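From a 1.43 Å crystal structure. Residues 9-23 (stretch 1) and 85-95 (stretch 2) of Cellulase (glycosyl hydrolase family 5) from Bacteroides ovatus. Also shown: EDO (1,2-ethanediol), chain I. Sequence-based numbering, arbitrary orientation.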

# COMPACT_ATOMS: atom_id res chain seq x y z
N GLU A 9 38.17 28.20 -9.06
CA GLU A 9 37.83 28.50 -7.68
C GLU A 9 36.46 27.92 -7.28
O GLU A 9 35.49 27.91 -8.07
N VAL A 10 36.43 27.37 -6.08
CA VAL A 10 35.20 26.91 -5.45
C VAL A 10 35.20 27.33 -4.00
O VAL A 10 36.12 26.98 -3.25
N ALA A 11 34.17 28.08 -3.60
CA ALA A 11 34.05 28.60 -2.24
C ALA A 11 34.14 27.49 -1.19
O ALA A 11 33.70 26.35 -1.42
N GLN A 12 34.75 27.82 -0.05
CA GLN A 12 34.98 26.85 1.05
C GLN A 12 33.68 26.18 1.52
O GLN A 12 33.67 24.98 1.84
N GLU A 13 32.59 26.95 1.53
CA GLU A 13 31.26 26.43 1.90
C GLU A 13 30.81 25.23 1.06
O GLU A 13 29.95 24.46 1.48
N TYR A 14 31.39 25.07 -0.13
CA TYR A 14 31.02 23.96 -1.03
C TYR A 14 31.97 22.76 -1.01
O TYR A 14 31.76 21.81 -1.74
N ARG A 15 32.99 22.78 -0.14
CA ARG A 15 34.07 21.79 -0.20
C ARG A 15 33.73 20.50 0.58
O ARG A 15 34.35 19.44 0.37
N ASN A 16 32.75 20.61 1.46
CA ASN A 16 32.33 19.50 2.31
C ASN A 16 30.81 19.48 2.43
O ASN A 16 30.23 20.13 3.28
N LEU A 17 30.20 18.73 1.52
CA LEU A 17 28.74 18.67 1.44
C LEU A 17 28.19 17.50 2.29
O LEU A 17 28.77 16.40 2.33
N GLU A 18 27.01 17.74 2.86
CA GLU A 18 26.31 16.79 3.72
C GLU A 18 24.88 16.63 3.23
O GLU A 18 24.16 17.63 3.09
N PHE A 19 24.46 15.36 3.06
CA PHE A 19 23.11 15.02 2.63
C PHE A 19 22.50 14.04 3.64
O PHE A 19 23.20 13.17 4.20
N ASP A 20 21.20 14.14 3.86
CA ASP A 20 20.51 13.08 4.61
C ASP A 20 20.20 11.89 3.65
O ASP A 20 20.57 11.90 2.46
N ALA A 21 19.54 10.87 4.18
CA ALA A 21 19.32 9.63 3.46
C ALA A 21 18.33 9.73 2.29
O ALA A 21 18.29 8.86 1.44
N ARG A 22 17.51 10.77 2.30
CA ARG A 22 16.55 10.98 1.21
C ARG A 22 17.29 11.29 -0.08
O ARG A 22 18.41 11.78 -0.06
N GLY A 23 16.66 11.03 -1.22
CA GLY A 23 17.16 11.59 -2.49
C GLY A 23 16.99 13.10 -2.39
O GLY A 23 15.93 13.58 -1.97
N ILE A 85 40.12 20.58 -7.76
CA ILE A 85 39.39 20.86 -6.55
C ILE A 85 38.52 19.63 -6.28
O ILE A 85 37.78 19.17 -7.14
N ILE A 86 38.66 19.10 -5.07
CA ILE A 86 38.01 17.83 -4.74
C ILE A 86 37.10 18.04 -3.54
O ILE A 86 37.56 18.31 -2.42
N ILE A 87 35.80 17.96 -3.82
CA ILE A 87 34.75 18.19 -2.84
C ILE A 87 34.36 16.86 -2.18
O ILE A 87 34.20 15.85 -2.83
N ASN A 88 34.24 16.89 -0.85
CA ASN A 88 33.74 15.74 -0.10
C ASN A 88 32.21 15.76 -0.08
O ASN A 88 31.61 16.82 0.10
N VAL A 89 31.61 14.57 -0.24
CA VAL A 89 30.18 14.34 -0.08
C VAL A 89 29.95 13.21 0.92
O VAL A 89 30.46 12.09 0.75
N LYS A 90 29.15 13.51 1.94
CA LYS A 90 28.78 12.52 2.95
C LYS A 90 27.26 12.46 2.99
O LYS A 90 26.58 13.48 3.08
N GLN A 91 26.74 11.24 2.94
CA GLN A 91 25.31 10.98 3.03
C GLN A 91 25.01 10.03 4.20
O GLN A 91 25.56 8.94 4.27
N SER A 92 24.12 10.46 5.09
CA SER A 92 23.78 9.68 6.27
C SER A 92 22.85 8.51 5.97
O SER A 92 22.25 8.42 4.90
N LEU A 93 22.81 7.58 6.92
CA LEU A 93 21.87 6.46 6.87
C LEU A 93 20.46 6.95 7.24
O LEU A 93 20.29 8.04 7.80
N TYR A 94 19.46 6.14 6.94
CA TYR A 94 18.07 6.50 7.26
C TYR A 94 17.82 6.50 8.78
O TYR A 94 18.24 5.57 9.48
N SER A 95 17.14 7.53 9.26
CA SER A 95 16.72 7.63 10.65
C SER A 95 15.26 8.07 10.71
O SER A 95 14.76 8.77 9.81

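Paired parallel strands sort their side chains by face, and strands 16-19 and 85-91 illustrate the rule. A backbone ladder fixes the register, running from Asn88 N to Arg15 O (2.8 Å) through to Ser92 N to Phe19 O (3.0 Å), so that Leu17 pairs with Val89 and Phe19 with Gln91 on the buried face.

Apolar packing dominates there. Leu17 (m, t) sets CG 3.9 Å from Ile87 CG2, and Phe19 (chi1 m) brings CD1 to 3.8 Å from Val89 CG1. Val10 (t), ahead of strand 16-19, and Ile85 (m, t), the first residue of strand 85-91, point toward each other's stretch, with Val10 CG2 3.8 Å from Ile85 CD1. Arg15 starts away, yet its m, m, t chain folds back: Ile85 CG2 lies over one guanidinium face, while Arg15 NE donates to Val10 O (2.9 Å).

Polar pairs occupy the exposed face. Asn16 and Asn88, both m at chi1, join through Asn88 ND2 to Asn16 OD1 (2.8 Å); beyond them, Glu18 OE2 stays 4.5 Å from Lys90 NZ, too far for a salt bridge. On the face of Leu17 and Phe19, Gln91 (t, t) extends to the residue after strand 16-19, where Gln91 NE2 donates to Asp20 O (2.9 Å).

Two waters serve the seam. One donates to Arg15 O and Ile86 O; another links Ala21 N, Ser92 OG and Leu93 O. Outside it, Tyr14's ring end leads away, Tyr14 OH meeting O1 of ethanediol, probably from the crystallisation liquor, in a very short 2.4 Å hydrogen bond.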

# COMPACT_ATOMS: atom_id res chain seq x y z
CB GLU A 9 37.87 30.01 -7.44
CG GLU A 9 39.22 30.63 -7.80
CD GLU A 9 39.47 31.98 -7.15
OE1 GLU A 9 38.49 32.70 -6.87
OE2 GLU A 9 40.65 32.31 -6.94
CB VAL A 10 35.05 25.39 -5.51
CG1 VAL A 10 33.78 24.93 -4.79
CG2 VAL A 10 35.04 24.91 -6.96
CB ALA A 11 32.78 29.42 -2.06
CB GLN A 12 35.72 27.49 2.24
CG GLN A 12 36.13 26.49 3.32
CD GLN A 12 37.09 25.41 2.82
OE1 GLN A 12 37.99 25.67 2.03
NE2 GLN A 12 36.91 24.19 3.32
CB GLU A 13 30.20 27.54 1.81
CG GLU A 13 29.97 28.05 0.39
CD GLU A 13 29.09 29.28 0.35
OE1 GLU A 13 27.88 29.15 0.61
OE2 GLU A 13 29.62 30.38 0.04
CB TYR A 14 30.87 24.44 -2.48
CG TYR A 14 29.88 25.56 -2.68
CD1 TYR A 14 28.57 25.45 -2.22
CD2 TYR A 14 30.26 26.75 -3.31
CE1 TYR A 14 27.65 26.47 -2.41
CE2 TYR A 14 29.34 27.78 -3.50
CZ TYR A 14 28.04 27.64 -3.06
OH TYR A 14 27.13 28.65 -3.24
CB ARG A 15 35.36 22.39 0.35
CG ARG A 15 35.86 23.61 -0.41
CD ARG A 15 36.34 23.26 -1.79
NE ARG A 15 37.02 24.40 -2.44
CZ ARG A 15 38.33 24.55 -2.55
NH1 ARG A 15 39.17 23.64 -2.05
NH2 ARG A 15 38.83 25.61 -3.18
CB ASN A 16 32.98 19.59 3.69
CG ASN A 16 34.50 19.52 3.61
OD1 ASN A 16 35.09 18.43 3.51
ND2 ASN A 16 35.14 20.68 3.62
CB LEU A 17 28.31 18.48 -0.02
CG LEU A 17 28.77 19.55 -1.02
CD1 LEU A 17 28.33 19.19 -2.43
CD2 LEU A 17 28.34 20.97 -0.63
CB GLU A 18 26.29 17.29 5.18
CG GLU A 18 27.64 17.67 5.76
CD GLU A 18 28.37 16.54 6.47
OE1 GLU A 18 27.74 15.52 6.82
OE2 GLU A 18 29.59 16.69 6.68
CB PHE A 19 23.13 14.35 1.26
CG PHE A 19 23.54 15.26 0.12
CD1 PHE A 19 24.88 15.52 -0.15
CD2 PHE A 19 22.60 15.80 -0.72
CE1 PHE A 19 25.24 16.33 -1.23
CE2 PHE A 19 22.94 16.61 -1.78
CZ PHE A 19 24.26 16.87 -2.04
CB ASP A 20 19.30 13.61 5.41
CG ASP A 20 18.16 14.06 4.56
OD1 ASP A 20 18.05 13.63 3.40
OD2 ASP A 20 17.34 14.83 5.09
CB ALA A 21 18.85 8.55 4.40
CB ARG A 22 15.61 12.15 1.51
CG ARG A 22 14.74 11.97 2.72
CD ARG A 22 13.88 13.21 2.94
NE ARG A 22 14.62 14.28 3.60
CZ ARG A 22 14.09 15.45 3.96
NH1 ARG A 22 12.82 15.72 3.70
NH2 ARG A 22 14.85 16.35 4.56
CB ILE A 85 38.56 22.15 -6.62
CG1 ILE A 85 39.51 23.35 -6.72
CG2 ILE A 85 37.63 22.26 -5.41
CD1 ILE A 85 38.83 24.69 -6.88
CB ILE A 86 39.01 16.68 -4.50
CG1 ILE A 86 39.90 16.55 -5.75
CG2 ILE A 86 38.23 15.40 -4.24
CD1 ILE A 86 41.00 15.52 -5.68
CB ILE A 87 33.51 18.79 -3.56
CG1 ILE A 87 33.84 20.16 -4.17
CG2 ILE A 87 32.29 18.84 -2.64
CD1 ILE A 87 32.83 20.67 -5.20
CB ASN A 88 34.24 15.77 1.36
CG ASN A 88 35.74 15.51 1.48
OD1 ASN A 88 36.27 14.52 0.96
ND2 ASN A 88 36.44 16.42 2.17
CB VAL A 89 29.51 13.98 -1.43
CG1 VAL A 89 28.02 13.71 -1.24
CG2 VAL A 89 29.74 15.10 -2.42
CB LYS A 90 29.30 12.92 4.33
CG LYS A 90 29.00 11.90 5.43
CD LYS A 90 29.55 12.34 6.78
CE LYS A 90 31.07 12.40 6.79
NZ LYS A 90 31.57 12.88 8.11
CB GLN A 91 24.77 10.40 1.73
CG GLN A 91 23.26 10.25 1.79
CD GLN A 91 22.63 9.74 0.50
OE1 GLN A 91 23.24 8.99 -0.27
NE2 GLN A 91 21.35 10.10 0.29
CB SER A 92 23.24 10.54 7.41
OG SER A 92 22.14 11.28 7.00
CB LEU A 93 22.33 5.30 7.77
CG LEU A 93 22.64 5.55 9.24
CD1 LEU A 93 21.40 5.74 10.07
CD2 LEU A 93 23.42 4.35 9.76
CB TYR A 94 17.07 5.54 6.58
CG TYR A 94 15.62 5.62 7.11
CD1 TYR A 94 14.76 6.50 6.58
CD2 TYR A 94 15.17 4.79 8.14
CE1 TYR A 94 13.46 6.60 7.01
CE2 TYR A 94 13.86 4.87 8.61
CZ TYR A 94 13.00 5.79 8.04
OH TYR A 94 11.68 5.90 8.47
CB SER A 95 17.62 8.61 11.42
OG SER A 95 17.48 9.93 10.93
C1 EDO I . 24.03 28.33 -4.24
O1 EDO I . 24.70 28.76 -3.04
C2 EDO I . 22.56 28.11 -3.89
O2 EDO I . 21.98 29.36 -3.62
O HOH W 1 37.21 19.09 0.09
O HOH W 2 19.28 10.70 7.13